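Putative Phosphate (Eubacterium rectale, PDB 3DAO) is probably a phosphatase of the haloacid dehalogenase-like hydrolase family, cleaving phosphate from its substrate. Local coordinates at residues Asp41-Leu51 / Asn273-Leu283. Sequence-based numbering, arbitrary orientation.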
# COMPACT_ATOMS: atom_id res chain seq x y z
N ASP A 41 -9.16 10.87 14.49
CA ASP A 41 -9.67 12.14 15.06
C ASP A 41 -10.43 12.94 13.99
O ASP A 41 -9.88 13.18 12.92
CB ASP A 41 -8.49 12.96 15.57
CG ASP A 41 -8.90 14.11 16.41
OD1 ASP A 41 -9.96 14.72 16.13
OD2 ASP A 41 -8.11 14.44 17.32
N PRO A 42 -11.68 13.36 14.27
CA PRO A 42 -12.44 14.08 13.24
C PRO A 42 -11.84 15.39 12.85
O PRO A 42 -12.16 15.93 11.78
CB PRO A 42 -13.84 14.24 13.86
CG PRO A 42 -13.64 14.04 15.33
CD PRO A 42 -12.54 13.00 15.42
N GLU A 43 -10.94 15.90 13.67
CA GLU A 43 -10.32 17.17 13.32
C GLU A 43 -9.52 16.97 12.04
O GLU A 43 -9.36 17.89 11.24
CB GLU A 43 -9.48 17.78 14.45
CG GLU A 43 -9.21 19.24 14.19
CD GLU A 43 -8.39 19.90 15.28
OE1 GLU A 43 -8.13 19.26 16.32
OE2 GLU A 43 -8.02 21.08 15.08
N TYR A 44 -9.06 15.73 11.81
CA TYR A 44 -8.32 15.44 10.56
C TYR A 44 -9.26 15.65 9.39
O TYR A 44 -8.90 16.19 8.35
CB TYR A 44 -7.76 13.99 10.51
CG TYR A 44 -6.36 13.85 11.08
CD1 TYR A 44 -5.29 14.28 10.36
CD2 TYR A 44 -6.13 13.25 12.30
CE1 TYR A 44 -4.01 14.16 10.84
CE2 TYR A 44 -4.84 13.13 12.80
CZ TYR A 44 -3.78 13.58 12.05
OH TYR A 44 -2.44 13.49 12.49
N MSE A 45 -10.50 15.23 9.56
CA MSE A 45 -11.45 15.29 8.45
C MSE A 45 -11.77 16.73 8.15
O MSE A 45 -11.87 17.13 7.01
CB MSE A 45 -12.75 14.53 8.74
CG MSE A 45 -12.62 13.09 9.16
SE MSE A 45 -11.78 11.97 7.81
CE MSE A 45 -10.01 11.83 8.63
N SER A 46 -11.90 17.54 9.20
CA SER A 46 -12.26 18.96 9.01
C SER A 46 -11.16 19.75 8.34
O SER A 46 -11.37 20.53 7.41
CB SER A 46 -12.61 19.60 10.37
OG SER A 46 -12.82 21.00 10.21
N VAL A 47 -9.94 19.50 8.80
CA VAL A 47 -8.78 20.22 8.26
C VAL A 47 -8.53 19.82 6.80
O VAL A 47 -8.35 20.67 5.94
CB VAL A 47 -7.53 20.00 9.17
CG1 VAL A 47 -6.28 20.51 8.50
CG2 VAL A 47 -7.74 20.67 10.55
N ILE A 48 -8.58 18.53 6.52
CA ILE A 48 -8.36 18.05 5.14
C ILE A 48 -9.42 18.62 4.20
O ILE A 48 -9.14 19.07 3.09
CB ILE A 48 -8.28 16.48 5.10
CG1 ILE A 48 -7.03 15.99 5.82
CG2 ILE A 48 -8.38 15.98 3.69
CD1 ILE A 48 -7.02 14.48 6.10
N ASP A 49 -10.65 18.67 4.70
CA ASP A 49 -11.78 19.17 3.91
C ASP A 49 -11.49 20.62 3.56
O ASP A 49 -11.64 21.06 2.40
CB ASP A 49 -13.10 19.04 4.69
CG ASP A 49 -14.30 19.33 3.84
OD1 ASP A 49 -14.43 18.74 2.77
OD2 ASP A 49 -15.09 20.20 4.21
N ARG A 50 -10.97 21.34 4.55
CA ARG A 50 -10.66 22.77 4.37
C ARG A 50 -9.54 22.98 3.36
O ARG A 50 -9.59 23.88 2.52
CB ARG A 50 -10.31 23.42 5.72
CG ARG A 50 -11.52 23.63 6.65
CD ARG A 50 -11.09 23.91 8.09
NE ARG A 50 -10.66 25.29 8.13
CZ ARG A 50 -9.91 25.84 9.07
NH1 ARG A 50 -9.47 25.13 10.08
NH2 ARG A 50 -9.58 27.12 8.97
N LEU A 51 -8.54 22.11 3.42
CA LEU A 51 -7.39 22.18 2.50
C LEU A 51 -7.87 21.86 1.09
O LEU A 51 -7.49 22.53 0.12
CB LEU A 51 -6.27 21.20 2.94
CG LEU A 51 -5.54 21.56 4.25
CD1 LEU A 51 -4.61 20.39 4.68
CD2 LEU A 51 -4.81 22.89 4.16
N ASN A 273 -0.63 13.51 17.27
CA ASN A 273 -1.32 14.15 16.13
C ASN A 273 -0.39 15.12 15.39
O ASN A 273 -0.74 16.23 15.04
CB ASN A 273 -2.61 14.84 16.60
CG ASN A 273 -3.76 13.87 16.79
OD1 ASN A 273 -3.68 12.71 16.39
ND2 ASN A 273 -4.85 14.34 17.37
N GLY A 274 0.83 14.66 15.12
CA GLY A 274 1.82 15.49 14.43
C GLY A 274 1.48 15.91 13.02
O GLY A 274 1.72 17.04 12.59
N VAL A 275 0.94 14.99 12.24
CA VAL A 275 0.58 15.34 10.86
C VAL A 275 -0.54 16.41 10.90
O VAL A 275 -0.52 17.37 10.14
CB VAL A 275 0.15 14.12 10.02
CG1 VAL A 275 -0.40 14.60 8.69
CG2 VAL A 275 1.36 13.18 9.80
N LEU A 276 -1.43 16.28 11.87
CA LEU A 276 -2.54 17.24 12.00
C LEU A 276 -1.99 18.63 12.16
O LEU A 276 -2.44 19.60 11.53
CB LEU A 276 -3.47 16.88 13.14
CG LEU A 276 -4.67 17.83 13.31
CD1 LEU A 276 -5.56 17.85 12.08
CD2 LEU A 276 -5.45 17.40 14.50
N SER A 277 -0.96 18.75 13.00
CA SER A 277 -0.37 20.08 13.24
C SER A 277 0.22 20.69 12.00
O SER A 277 0.07 21.87 11.76
CB SER A 277 0.68 20.05 14.35
OG SER A 277 0.06 19.67 15.55
N VAL A 278 0.84 19.88 11.17
CA VAL A 278 1.42 20.41 9.94
C VAL A 278 0.32 20.81 8.97
O VAL A 278 0.34 21.87 8.36
CB VAL A 278 2.37 19.38 9.29
CG1 VAL A 278 2.93 19.91 8.05
CG2 VAL A 278 3.49 18.98 10.28
N LEU A 279 -0.66 19.95 8.84
CA LEU A 279 -1.76 20.24 7.94
C LEU A 279 -2.41 21.57 8.35
O LEU A 279 -2.77 22.37 7.49
CB LEU A 279 -2.81 19.14 7.95
CG LEU A 279 -2.38 17.79 7.39
CD1 LEU A 279 -3.51 16.78 7.53
CD2 LEU A 279 -2.02 17.96 5.94
N LYS A 280 -2.55 21.79 9.65
CA LYS A 280 -3.18 23.06 10.14
C LYS A 280 -2.32 24.23 9.75
O LYS A 280 -2.82 25.31 9.40
CB LYS A 280 -3.37 23.10 11.64
CG LYS A 280 -4.50 22.23 12.15
CD LYS A 280 -4.43 22.16 13.64
CE LYS A 280 -5.62 21.52 14.21
NZ LYS A 280 -5.58 21.72 15.68
N SER A 281 -1.02 24.01 9.72
CA SER A 281 -0.08 25.11 9.39
C SER A 281 -0.20 25.52 7.93
O SER A 281 0.35 26.52 7.50
CB SER A 281 1.38 24.74 9.70
OG SER A 281 1.92 23.86 8.72
N PHE A 282 -0.89 24.72 7.13
CA PHE A 282 -1.07 25.03 5.71
C PHE A 282 -2.38 25.77 5.46
O PHE A 282 -2.70 26.10 4.31
CB PHE A 282 -1.20 23.78 4.85
CG PHE A 282 0.01 22.89 4.86
CD1 PHE A 282 1.27 23.41 5.09
CD2 PHE A 282 -0.11 21.56 4.55
CE1 PHE A 282 2.39 22.57 5.09
CE2 PHE A 282 1.01 20.74 4.53
CZ PHE A 282 2.25 21.25 4.80
N LEU A 283 -3.15 25.93 6.52
CA LEU A 283 -4.50 26.55 6.38
C LEU A 283 -4.40 28.05 6.17
O LEU A 283 -3.57 28.71 6.82
CB LEU A 283 -5.39 26.28 7.58
CG LEU A 283 -5.97 24.88 7.76
CD1 LEU A 283 -6.59 24.73 9.13
CD2 LEU A 283 -7.00 24.62 6.67
OXT LEU A 283 -5.16 28.60 5.35
O HOH W 1 -2.27 11.50 14.10
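Tyr44 leans across from helix 42-51 and lays one face of its ring on Leu276, whose CB sits 3.9 Å from the ring centroid in a CH-pi contact. Leu276 CD1 covers the same face nearer the rim, while Leu279 CD1 and Asn273 OD1 come up at the edge. The phenol reaches the first turn of helix 274-281, where Leu276 N gives its OH a weak, bent hydrogen bond (3.0 Å, 128° at the hydrogen). A water lies 2.6 Å from Tyr44 OH and donates to Asn273 OD1, tying the phenol to the N-cap residue. A phenylalanine in place of Tyr44 would probably keep the leucine contacts but leave Leu276 N and this water without their phenolic partner.

The two helices run side by side in nearly the same direction, 28° apart with axes 9.8 Å apart at closest approach. Leu283, the C-terminal residue, closes the far end of the seam: both its methyls lie over one face of the Arg50 guanidinium, CD1 3.1 Å from Arg50 NH1, and CD2 also packs on Arg50 CB. Leu51 CD2 meets Leu283 CD2 at 3.8 Å and rests on Phe282 CB as well. Leu279 is a knob among Tyr44, Val47, Ile48 and Leu51; its CG, anti to the carbonyl carbon (chi1 -67°), carries CD2 to Leu51 CD1.

On the solvent-facing side Glu43 and Lys280 form a salt bridge, its exact geometry doubtful. Inward, Leu51 and Leu279 touch Ile24 of strand 23-26, in the central sheet of the HAD-type Rossmannoid core. The chemistry is thus graded: an apolar seam whose inner leucines reach the sheet, charges toward solvent, and a phenol whose polar end meets a weak backbone N-H bond and a water, which probably offsets part of the cost of burying it.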